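PDB 1FPZ: cyclin-dependent kinase inhibitor 3, which removes phosphate from phosphotyrosine and phosphoserine or phosphothreonine residues of proteins, and dephosphorylates the cell-cycle kinase CDK2 in a cyclin-dependent manner. Local coordinates for residues L48-F53 against K86-L92; T64-K68 against L95-I101; I72-F78 against R134-S140; F78-E83 against R146-V150. The protein carries 1 engineered substitution. All blocks are in the same frame, centred on the assembly; numbering follows the deposited sequence.

Interaction 1. Residues L48-F53 against K86-L92; sequences LPGCKF and KYRVPNL
Leu48-Cys51 forms a type II beta turn after strand 42-46, with Gly50 at phi/psi 65/10, and runs into strand 52-53; Lys86-Leu92 links helix 81-86 to helix 92-98. The backbones meet at Lys52 and Tyr87, CA atoms 5.1 Å apart, where Lys52 N donates to Tyr87 O at 3.1 Å. Tyr87 (chi1 m) is the main bump: its edge meets the face of Phe53 in a T-shaped pair, centroids 5.2 Å apart and planes at 89°, while Cys51 SG lies 3.5 Å from Tyr87 CB. A Schellman motif ends helix 81-86, with Arg88 at positive phi (50/50) as C-prime residue, and turns Val89 towards the other loop. Val89 CG1 fits against the turn, 3.5 Å from Gly50 O; the positive phi of Gly50 by itself favours glycine, and an ideal CB would lie 3.4 Å from that methyl. Leu48 (chi1 t, chi2 p) fills the hollow between Tyr87, Val89 and Leu92: its CD2 is 3.4 Å from Tyr87 CD1 and 4.0 Å from Val89 CG2, its CD1 3.5 Å from Leu92 CD2. Leu48 also touches His139 and Tyr141, and its side chain lies about 7 Å from that of the engineered Ser140.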
# COMPACT_ATOMS: atom_id res chain seq x y z
N LEU A 48 0.60 7.67 6.72
CA LEU A 48 2.01 7.97 6.88
C LEU A 48 2.54 7.93 8.31
O LEU A 48 2.16 8.72 9.17
CB LEU A 48 2.33 9.32 6.25
CG LEU A 48 3.80 9.76 6.23
CD1 LEU A 48 4.70 8.63 5.75
CD2 LEU A 48 3.93 10.97 5.33
N PRO A 49 3.44 6.99 8.58
CA PRO A 49 4.01 6.87 9.93
C PRO A 49 4.90 8.08 10.23
O PRO A 49 5.63 8.57 9.34
CB PRO A 49 4.81 5.58 9.85
CG PRO A 49 4.26 4.87 8.62
CD PRO A 49 3.99 5.98 7.67
N GLY A 50 4.87 8.56 11.47
CA GLY A 50 5.69 9.70 11.84
C GLY A 50 5.35 11.02 11.15
O GLY A 50 6.10 11.99 11.28
N CYS A 51 4.24 11.06 10.42
CA CYS A 51 3.84 12.28 9.72
C CYS A 51 3.66 13.45 10.68
O CYS A 51 3.15 13.29 11.80
CB CYS A 51 2.55 12.05 8.95
SG CYS A 51 2.06 13.44 7.94
N LYS A 52 4.08 14.62 10.24
CA LYS A 52 3.98 15.83 11.04
C LYS A 52 3.43 16.93 10.14
O LYS A 52 4.15 17.52 9.35
CB LYS A 52 5.36 16.22 11.57
CG LYS A 52 5.33 16.89 12.92
CD LYS A 52 6.71 16.88 13.56
CE LYS A 52 7.23 15.45 13.74
NZ LYS A 52 8.62 15.40 14.28
N PHE A 53 2.13 17.18 10.26
CA PHE A 53 1.46 18.18 9.45
C PHE A 53 0.49 18.91 10.37
O PHE A 53 0.46 18.64 11.57
CB PHE A 53 0.71 17.50 8.32
CG PHE A 53 0.49 18.37 7.13
CD1 PHE A 53 1.57 18.89 6.43
CD2 PHE A 53 -0.80 18.64 6.69
CE1 PHE A 53 1.37 19.67 5.29
CE2 PHE A 53 -1.01 19.41 5.56
CZ PHE A 53 0.07 19.93 4.85
N LYS A 86 7.81 17.37 2.86
CA LYS A 86 6.71 18.17 3.36
C LYS A 86 6.28 17.77 4.77
O LYS A 86 6.29 18.58 5.69
CB LYS A 86 5.49 18.04 2.45
CG LYS A 86 4.23 18.64 3.05
CD LYS A 86 3.12 18.75 2.03
CE LYS A 86 3.50 19.73 0.94
NZ LYS A 86 2.43 19.84 -0.10
N TYR A 87 5.91 16.51 4.93
CA TYR A 87 5.45 15.98 6.20
C TYR A 87 6.59 15.68 7.20
O TYR A 87 6.41 14.96 8.18
CB TYR A 87 4.60 14.73 5.91
CG TYR A 87 3.58 14.94 4.80
CD1 TYR A 87 3.34 13.96 3.84
CD2 TYR A 87 2.86 16.13 4.71
CE1 TYR A 87 2.42 14.16 2.80
CE2 TYR A 87 1.94 16.34 3.67
CZ TYR A 87 1.73 15.35 2.72
OH TYR A 87 0.84 15.57 1.71
N ARG A 88 7.75 16.28 6.94
CA ARG A 88 8.94 16.12 7.77
C ARG A 88 9.36 14.71 8.15
O ARG A 88 9.61 14.42 9.32
CB ARG A 88 8.83 16.98 9.05
CG ARG A 88 9.42 18.40 8.87
CD ARG A 88 9.66 19.16 10.18
NE ARG A 88 8.43 19.67 10.77
CZ ARG A 88 8.38 20.62 11.70
NH1 ARG A 88 9.49 21.18 12.15
NH2 ARG A 88 7.20 21.01 12.18
N VAL A 89 9.46 13.84 7.15
CA VAL A 89 9.91 12.46 7.34
C VAL A 89 10.76 12.06 6.13
O VAL A 89 10.57 11.01 5.53
CB VAL A 89 8.72 11.46 7.46
CG1 VAL A 89 8.49 11.08 8.92
CG2 VAL A 89 7.44 12.08 6.88
N PRO A 90 11.73 12.91 5.76
CA PRO A 90 12.63 12.70 4.62
C PRO A 90 13.48 11.44 4.73
O PRO A 90 13.84 10.84 3.72
CB PRO A 90 13.50 13.96 4.63
CG PRO A 90 12.63 14.98 5.34
CD PRO A 90 12.08 14.16 6.46
N ASN A 91 13.80 11.03 5.95
CA ASN A 91 14.61 9.84 6.12
C ASN A 91 13.79 8.66 6.62
O ASN A 91 14.28 7.79 7.35
CB ASN A 91 15.76 10.12 7.09
CG ASN A 91 15.27 10.60 8.43
OD1 ASN A 91 14.51 11.58 8.51
ND2 ASN A 91 15.70 9.93 9.50
N LEU A 92 12.53 8.63 6.19
CA LEU A 92 11.60 7.57 6.55
C LEU A 92 12.19 6.24 6.13
O LEU A 92 12.35 5.33 6.95
CB LEU A 92 10.26 7.79 5.82
CG LEU A 92 9.12 6.79 6.05
CD1 LEU A 92 8.85 6.65 7.53
CD2 LEU A 92 7.88 7.26 5.32

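Interaction 2. Residues T64-K68 against L95-I101; sequences TEELK and LYQQCGI
This is a partly buried packing of one helix against the C-terminal end of another, on the flank of the central sheet: Thr64-Lys68 belongs to helix 60-70, and Leu95-Ile101 carries the last turn of helix 92-98 and the loop leading to edge strand 102-105. The closest CA pairs are Thr64 with Tyr96 at 6.3 Å and Lys68 with Cys99 at 6.9 Å. Thr64 (chi1 m) points into the gap. Its CG2 lies 3.6 Å from Cys99 SG and 3.8 Å from Leu95 O, and its OG1 stands at the edge of the Tyr96 ring, 3.8 Å from CD2, while hydrogen-bonded to Val60 O of its own helix. A Schellman motif closes helix 92-98: Ile101 N hydrogen-bonds to Tyr96 O at 3.0 Å and Gly100 N to Gln97 O at 2.9 Å, with Gly100, at phi/psi 80/15, as C-prime residue. At these angles a CB would jam against the preceding carbonyl, which calls for glycine. The turn leaves Cys99 O accessible to Lys68, which extends along the helix end (chi1 t, chi2 p, chi3 t, chi4 t) and makes a weak hydrogen bond from NZ to Cys99 O at 3.1 Å. On the sheet side, Tyr96 and Ile101 pack on Ile75 of strand 74-77; the Tyr96 OH also makes a weak hydrogen bond to His139 NE2, at the strand end leading to the active site.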
# COMPACT_ATOMS: atom_id res chain seq x y z
N THR A 64 8.09 3.69 13.95
CA THR A 64 8.95 2.70 13.32
C THR A 64 9.14 1.52 14.28
O THR A 64 8.87 0.37 13.94
CB THR A 64 10.34 3.33 12.95
OG1 THR A 64 10.18 4.28 11.88
CG2 THR A 64 11.35 2.26 12.55
N GLU A 65 9.61 1.82 15.50
CA GLU A 65 9.85 0.82 16.54
C GLU A 65 8.57 0.01 16.83
O GLU A 65 8.62 -1.21 17.03
CB GLU A 65 10.31 1.50 17.81
CG GLU A 65 10.86 0.57 18.85
CD GLU A 65 12.24 0.08 18.50
OE1 GLU A 65 12.37 -0.70 17.54
OE2 GLU A 65 13.21 0.50 19.17
N GLU A 66 7.44 0.70 16.87
CA GLU A 66 6.16 0.05 17.11
C GLU A 66 5.88 -1.00 16.03
O GLU A 66 5.51 -2.14 16.34
CB GLU A 66 5.04 1.10 17.09
CG GLU A 66 3.68 0.53 16.80
CD GLU A 66 2.91 0.12 18.04
OE1 GLU A 66 3.48 -0.58 18.91
OE2 GLU A 66 1.72 0.49 18.13
N LEU A 67 6.05 -0.60 14.78
CA LEU A 67 5.82 -1.48 13.64
C LEU A 67 6.78 -2.65 13.71
O LEU A 67 6.41 -3.79 13.41
CB LEU A 67 6.04 -0.73 12.33
CG LEU A 67 5.11 0.44 12.03
CD1 LEU A 67 5.69 1.25 10.87
CD2 LEU A 67 3.70 -0.07 11.70
N LYS A 68 8.02 -2.36 14.07
CA LYS A 68 9.05 -3.37 14.18
C LYS A 68 8.66 -4.37 15.28
O LYS A 68 8.83 -5.58 15.13
CB LYS A 68 10.38 -2.70 14.53
CG LYS A 68 11.47 -3.65 14.96
CD LYS A 68 11.90 -4.56 13.85
CE LYS A 68 13.07 -5.39 14.29
NZ LYS A 68 13.66 -6.17 13.19
N LEU A 95 15.18 5.18 8.28
CA LEU A 95 14.75 4.66 9.56
C LEU A 95 14.20 3.25 9.54
O LEU A 95 14.52 2.45 10.43
CB LEU A 95 13.71 5.58 10.20
CG LEU A 95 14.27 6.91 10.72
CD1 LEU A 95 13.24 7.61 11.60
CD2 LEU A 95 15.54 6.64 11.53
N TYR A 96 13.38 2.93 8.55
CA TYR A 96 12.79 1.60 8.43
C TYR A 96 13.86 0.53 8.30
O TYR A 96 13.78 -0.54 8.90
CB TYR A 96 11.90 1.48 7.18
CG TYR A 96 10.56 2.19 7.20
CD1 TYR A 96 9.72 2.12 6.09
CD2 TYR A 96 10.13 2.90 8.31
CE1 TYR A 96 8.47 2.73 6.09
CE2 TYR A 96 8.89 3.51 8.32
CZ TYR A 96 8.07 3.43 7.21
OH TYR A 96 6.84 4.02 7.22
N GLN A 97 14.85 0.81 7.45
CA GLN A 97 15.91 -0.15 7.22
C GLN A 97 16.84 -0.24 8.43
O GLN A 97 17.37 -1.31 8.74
CB GLN A 97 16.65 0.22 5.95
CG GLN A 97 15.73 0.26 4.73
CD GLN A 97 16.41 0.82 3.52
OE1 GLN A 97 16.23 1.98 3.18
NE2 GLN A 97 17.23 0.01 2.87
N GLN A 98 17.03 0.87 9.12
CA GLN A 98 17.88 0.87 10.30
C GLN A 98 17.27 -0.07 11.32
O GLN A 98 17.98 -0.63 12.16
CB GLN A 98 17.94 2.26 10.92
CG GLN A 98 18.57 3.31 10.03
CD GLN A 98 18.78 4.59 10.79
OE1 GLN A 98 19.23 4.56 11.93
NE2 GLN A 98 18.47 5.72 10.16
N CYS A 99 15.95 -0.23 11.25
CA CYS A 99 15.22 -1.09 12.18
C CYS A 99 15.07 -2.51 11.69
O CYS A 99 14.33 -3.30 12.27
CB CYS A 99 13.83 -0.53 12.44
SG CYS A 99 13.57 -0.05 14.13
N GLY A 100 15.74 -2.84 10.60
CA GLY A 100 15.67 -4.19 10.06
C GLY A 100 14.45 -4.52 9.21
O GLY A 100 14.16 -5.69 8.95
N ILE A 101 13.72 -3.50 8.77
CA ILE A 101 12.52 -3.72 7.95
C ILE A 101 12.90 -3.61 6.47
O ILE A 101 13.59 -2.67 6.12
CB ILE A 101 11.47 -2.62 8.21
CG1 ILE A 101 11.14 -2.53 9.70
CG2 ILE A 101 10.20 -2.89 7.37
CD1 ILE A 101 10.15 -1.39 10.02

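Interaction 3. Residues I72-F78 against R134-S140; sequences IQDIFVF and RKTLIHS. Engineered in segment 134-140: Ser140 (natural residue Cys).
Two neighbouring parallel strands of the central sheet, 74-77 and 136-139, run 4.6 Å apart at 16°, in the register Asp74-Thr136, Ile75-Leu137, Phe76-Ile138 and Val77-His139. Backbone hydrogen bonds join them throughout: Lys135 O accepts from Gln73 N (2.8 Å) and Asp74 N (3.2 Å), Asp74 O from Leu137 N (3.0 Å), Leu137 O from Phe76 N (2.9 Å), Phe76 O from His139 N (2.9 Å), and His139 O from Phe78 N (3.1 Å). Ile75 CG1 meets Leu137 CD2 at 3.7 Å on one face; Phe76 CB meets Ile138 CG2 at 4.1 Å on the other, where Phe76 packs on Leu126 of helix 116-131. Asp74 OD1 lies 3.0 Å from Arg134 NH1, whose position is less sure, in a salt bridge of charges only, and Asp74 OD2 is hydrogen-bonded to His104 NE2. His139 ND1 donates to Ser140 O (2.5 Å). Ser140 is engineered, replacing the cysteine predicted to form the phosphocysteine intermediate; the parallel bonding thus runs to His139, immediately before the catalytic position.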
# COMPACT_ATOMS: atom_id res chain seq x y z
N ILE A 72 6.27 -6.48 11.69
CA ILE A 72 6.29 -6.02 10.31
C ILE A 72 7.64 -6.39 9.73
O ILE A 72 8.67 -6.03 10.28
CB ILE A 72 6.15 -4.50 10.22
CG1 ILE A 72 4.93 -4.03 11.01
CG2 ILE A 72 6.06 -4.08 8.76
CD1 ILE A 72 3.62 -4.59 10.53
N GLN A 73 7.65 -7.09 8.61
CA GLN A 73 8.91 -7.49 8.00
C GLN A 73 9.25 -6.70 6.74
O GLN A 73 10.40 -6.38 6.47
CB GLN A 73 8.87 -8.97 7.67
CG GLN A 73 8.20 -9.81 8.73
CD GLN A 73 8.72 -11.21 8.74
OE1 GLN A 73 9.78 -11.47 9.30
NE2 GLN A 73 8.00 -12.12 8.09
N ASP A 74 8.23 -6.41 5.95
CA ASP A 74 8.38 -5.66 4.71
C ASP A 74 7.36 -4.53 4.65
O ASP A 74 6.19 -4.76 4.95
CB ASP A 74 8.18 -6.58 3.52
CG ASP A 74 9.28 -7.59 3.35
OD1 ASP A 74 9.47 -8.44 4.25
OD2 ASP A 74 9.97 -7.55 2.31
N ILE A 75 7.79 -3.32 4.26
CA ILE A 75 6.89 -2.15 4.14
C ILE A 75 6.96 -1.52 2.73
O ILE A 75 8.04 -1.27 2.24
CB ILE A 75 7.25 -1.04 5.14
CG1 ILE A 75 7.11 -1.55 6.57
CG2 ILE A 75 6.32 0.16 4.97
CD1 ILE A 75 7.62 -0.59 7.57
N PHE A 76 5.81 -1.28 2.09
CA PHE A 76 5.78 -0.66 0.76
C PHE A 76 5.31 0.78 0.92
O PHE A 76 4.25 1.04 1.49
CB PHE A 76 4.83 -1.39 -0.20
CG PHE A 76 5.30 -2.77 -0.61
CD1 PHE A 76 5.42 -3.80 0.33
CD2 PHE A 76 5.61 -3.03 -1.94
CE1 PHE A 76 5.82 -5.08 -0.07
CE2 PHE A 76 6.02 -4.31 -2.34
CZ PHE A 76 6.12 -5.33 -1.41
N VAL A 77 6.09 1.70 0.37
CA VAL A 77 5.80 3.12 0.48
C VAL A 77 5.50 3.74 -0.86
O VAL A 77 6.32 3.66 -1.77
CB VAL A 77 6.99 3.85 1.09
CG1 VAL A 77 6.71 5.36 1.16
CG2 VAL A 77 7.29 3.28 2.47
N PHE A 78 4.32 4.36 -1.00
CA PHE A 78 3.97 4.98 -2.26
C PHE A 78 4.02 6.50 -2.22
O PHE A 78 3.60 7.14 -3.16
CB PHE A 78 2.60 4.51 -2.77
CG PHE A 78 2.41 3.02 -2.74
CD1 PHE A 78 1.62 2.43 -1.74
CD2 PHE A 78 2.95 2.21 -3.72
CE1 PHE A 78 1.35 1.05 -1.74
CE2 PHE A 78 2.70 0.82 -3.73
CZ PHE A 78 1.89 0.25 -2.72
N ARG A 134 5.76 -13.39 4.67
CA ARG A 134 6.28 -12.19 5.30
C ARG A 134 5.20 -11.21 5.77
O ARG A 134 4.34 -10.79 4.99
CB ARG A 134 7.21 -11.45 4.33
CG ARG A 134 8.54 -12.15 4.10
CD ARG A 134 9.27 -12.30 5.42
NE ARG A 134 9.89 -11.06 5.90
CZ ARG A 134 11.13 -10.68 5.58
NH1 ARG A 134 11.61 -9.56 6.06
NH2 ARG A 134 11.88 -11.44 4.79
N LYS A 135 5.26 -10.83 7.04
CA LYS A 135 4.30 -9.88 7.55
C LYS A 135 4.51 -8.60 6.74
O LYS A 135 5.52 -7.90 6.91
CB LYS A 135 4.57 -9.60 9.03
CG LYS A 135 3.67 -8.53 9.63
CD LYS A 135 3.52 -8.73 11.11
CE LYS A 135 2.53 -7.75 11.71
NZ LYS A 135 1.95 -8.27 12.99
N THR A 136 3.55 -8.29 5.88
CA THR A 136 3.68 -7.12 5.02
C THR A 136 2.69 -5.96 5.25
O THR A 136 1.49 -6.17 5.40
CB THR A 136 3.58 -7.56 3.58
OG1 THR A 136 4.58 -8.54 3.34
CG2 THR A 136 3.75 -6.40 2.62
N LEU A 137 3.21 -4.74 5.22
CA LEU A 137 2.43 -3.53 5.42
C LEU A 137 2.64 -2.51 4.28
O LEU A 137 3.78 -2.33 3.81
CB LEU A 137 2.87 -2.90 6.73
CG LEU A 137 2.85 -1.39 6.81
CD1 LEU A 137 1.42 -0.93 7.01
CD2 LEU A 137 3.77 -0.94 7.97
N ILE A 138 1.57 -1.83 3.83
CA ILE A 138 1.71 -0.84 2.76
C ILE A 138 1.08 0.49 3.17
O ILE A 138 0.09 0.52 3.87
CB ILE A 138 1.10 -1.33 1.42
CG1 ILE A 138 -0.42 -1.09 1.36
CG2 ILE A 138 1.34 -2.83 1.27
CD1 ILE A 138 -1.08 -1.70 0.16
N HIS A 139 1.66 1.59 2.73
CA HIS A 139 1.10 2.88 3.08
C HIS A 139 1.42 3.98 2.09
O HIS A 139 2.42 3.96 1.39
CB HIS A 139 1.58 3.31 4.46
CG HIS A 139 2.85 4.11 4.46
ND1 HIS A 139 2.96 5.33 3.81
CD2 HIS A 139 4.04 3.90 5.06
CE1 HIS A 139 4.16 5.83 4.02
NE2 HIS A 139 4.84 4.98 4.77
N SER A 140 0.55 4.96 2.09
CA SER A 140 0.64 6.15 1.27
C SER A 140 0.71 7.32 2.26
O SER A 140 1.43 7.26 3.26
CB SER A 140 -0.63 6.28 0.45
OG SER A 140 -0.39 5.89 -0.88

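Interaction 4. Residues F78-E83 against R146-V150; sequences FCTRGE and RSCLV. With SO4 (sulfate ion), chain G.
Phe78 (chi1 m) lays one face of its ring over Val150, CZ to CG2 3.4 Å, and turns its edge to Ser147, with CD1 3.9 Å from OG. The arrangement belongs to the active site of the protein-tyrosine phosphatase fold, in which the signature loop joins a strand to the helix that begins at Arg146; this arginine is the last residue of the CX5R motif, whose cysteine position holds the engineered Ser140. Phe78 follows strand 74-77 and approaches Arg146 at 7.1 Å between CA atoms. From there the chain passes through Cys79 to Thr80, the N-cap of helix 81-86. Arg146 (chi1 m, chi2 t, chi3 m) reaches across to Glu83 (chi1 m, chi2 t), in the first turn of that helix, in a bidentate salt bridge: NH1 to OE2 2.8 Å and NH2 to OE1 3.1 Å, both hydrogen-bonded. Glu83 OE2 also accepts from Thr80 N at 2.9 Å, so OE2 is shared between the N-cap residue and the arginine; Arg146 NH1 has a second acceptor in Ile108 O. The other edge of the guanidinium faces a sulfate, probably from the crystallisation liquor, consistent with the site where substrate phosphate would bind. Arg146 NE lies a very short 2.4 Å from sulfate O1, whose place is less sure, and Arg146 N donates to sulfate O4 at 2.6 Å.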
# COMPACT_ATOMS: atom_id res chain seq x y z
N PHE A 78 4.32 4.36 -1.00
CA PHE A 78 3.97 4.98 -2.26
C PHE A 78 4.02 6.50 -2.22
O PHE A 78 3.60 7.14 -3.16
CB PHE A 78 2.60 4.51 -2.77
CG PHE A 78 2.41 3.02 -2.74
CD1 PHE A 78 1.62 2.43 -1.74
CD2 PHE A 78 2.95 2.21 -3.72
CE1 PHE A 78 1.35 1.05 -1.74
CE2 PHE A 78 2.70 0.82 -3.73
CZ PHE A 78 1.89 0.25 -2.72
N CYS A 79 4.57 7.06 -1.14
CA CYS A 79 4.70 8.51 -0.99
C CYS A 79 5.92 8.99 -1.76
O CYS A 79 6.95 8.32 -1.74
CB CYS A 79 4.90 8.88 0.47
SG CYS A 79 3.36 8.94 1.42
N THR A 80 5.82 10.13 -2.43
CA THR A 80 6.97 10.64 -3.18
C THR A 80 7.99 11.26 -2.23
O THR A 80 7.74 11.40 -1.03
CB THR A 80 6.58 11.71 -4.21
OG1 THR A 80 5.96 12.80 -3.53
CG2 THR A 80 5.60 11.14 -5.22
N ARG A 81 9.15 11.60 -2.78
CA ARG A 81 10.22 12.22 -2.01
C ARG A 81 9.78 13.58 -1.45
O ARG A 81 10.07 13.92 -0.30
CB ARG A 81 11.45 12.41 -2.90
CG ARG A 81 11.11 12.52 -4.39
CD ARG A 81 12.11 13.39 -5.15
NE ARG A 81 11.98 14.79 -4.77
CZ ARG A 81 12.98 15.53 -4.29
NH1 ARG A 81 14.19 15.00 -4.14
NH2 ARG A 81 12.75 16.80 -3.96
N GLY A 82 9.09 14.36 -2.28
CA GLY A 82 8.60 15.65 -1.83
C GLY A 82 7.75 15.51 -0.58
O GLY A 82 7.93 16.23 0.41
N GLU A 83 6.81 14.57 -0.61
CA GLU A 83 5.93 14.38 0.53
C GLU A 83 6.72 14.07 1.78
O GLU A 83 6.52 14.71 2.81
CB GLU A 83 4.97 13.23 0.27
CG GLU A 83 4.14 13.41 -0.96
CD GLU A 83 3.15 12.30 -1.09
OE1 GLU A 83 2.28 12.21 -0.20
OE2 GLU A 83 3.26 11.53 -2.07
N ARG A 146 -4.16 5.59 -3.18
CA ARG A 146 -3.00 5.01 -3.81
C ARG A 146 -2.83 3.62 -3.20
O ARG A 146 -2.65 2.66 -3.93
CB ARG A 146 -1.78 5.91 -3.59
CG ARG A 146 -1.79 7.17 -4.50
CD ARG A 146 -0.54 8.05 -4.33
NE ARG A 146 -0.57 8.80 -3.08
CZ ARG A 146 0.37 9.65 -2.68
NH1 ARG A 146 1.43 9.86 -3.46
NH2 ARG A 146 0.25 10.28 -1.52
N SER A 147 -2.92 3.51 -1.88
CA SER A 147 -2.77 2.21 -1.23
C SER A 147 -3.87 1.24 -1.57
O SER A 147 -3.61 0.05 -1.79
CB SER A 147 -2.69 2.36 0.29
OG SER A 147 -1.46 2.92 0.67
N CYS A 148 -5.12 1.73 -1.63
CA CYS A 148 -6.24 0.86 -1.96
C CYS A 148 -6.17 0.46 -3.41
O CYS A 148 -6.61 -0.63 -3.79
CB CYS A 148 -7.55 1.56 -1.70
SG CYS A 148 -7.62 2.15 -0.04
N LEU A 149 -5.61 1.35 -4.23
CA LEU A 149 -5.46 1.07 -5.65
C LEU A 149 -4.55 -0.15 -5.83
O LEU A 149 -4.89 -1.09 -6.56
CB LEU A 149 -4.85 2.29 -6.36
CG LEU A 149 -4.59 2.26 -7.86
CD1 LEU A 149 -5.85 2.60 -8.62
CD2 LEU A 149 -3.52 3.28 -8.19
N VAL A 150 -3.41 -0.14 -5.15
CA VAL A 150 -2.46 -1.24 -5.22
C VAL A 150 -3.07 -2.50 -4.61
O VAL A 150 -2.98 -3.57 -5.17
CB VAL A 150 -1.14 -0.88 -4.48
CG1 VAL A 150 -0.24 -2.09 -4.42
CG2 VAL A 150 -0.42 0.25 -5.21
S SO4 G . -3.76 8.49 -1.23
O1 SO4 G . -2.81 8.69 -2.31
O2 SO4 G . -5.02 9.11 -1.67
O3 SO4 G . -3.21 9.07 0.02
O4 SO4 G . -4.05 7.06 -1.06

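In the fold
The centres of interactions 3 and 4 lie about 7 Å from the centre of the chain and both are buried; those of interactions 1 and 2 lie about 16 and 17 Å from it, interaction 1 still largely buried, interaction 2 with several exposed residues. Chemistry follows place: backbone bonds join the strands of interaction 3, a charged pair beside a sulfate marks interaction 4, aromatic and aliphatic packing dominates interaction 1, while interaction 2 rests on threonine-cysteine packing and one weak lysine-to-carbonyl bond. Phe78 belongs to both 3 and 4. His139 of interaction 3 meets Leu48, Pro49 and Leu92 of interaction 1 and Tyr96 of interaction 2, tying the outer elements to the sheet.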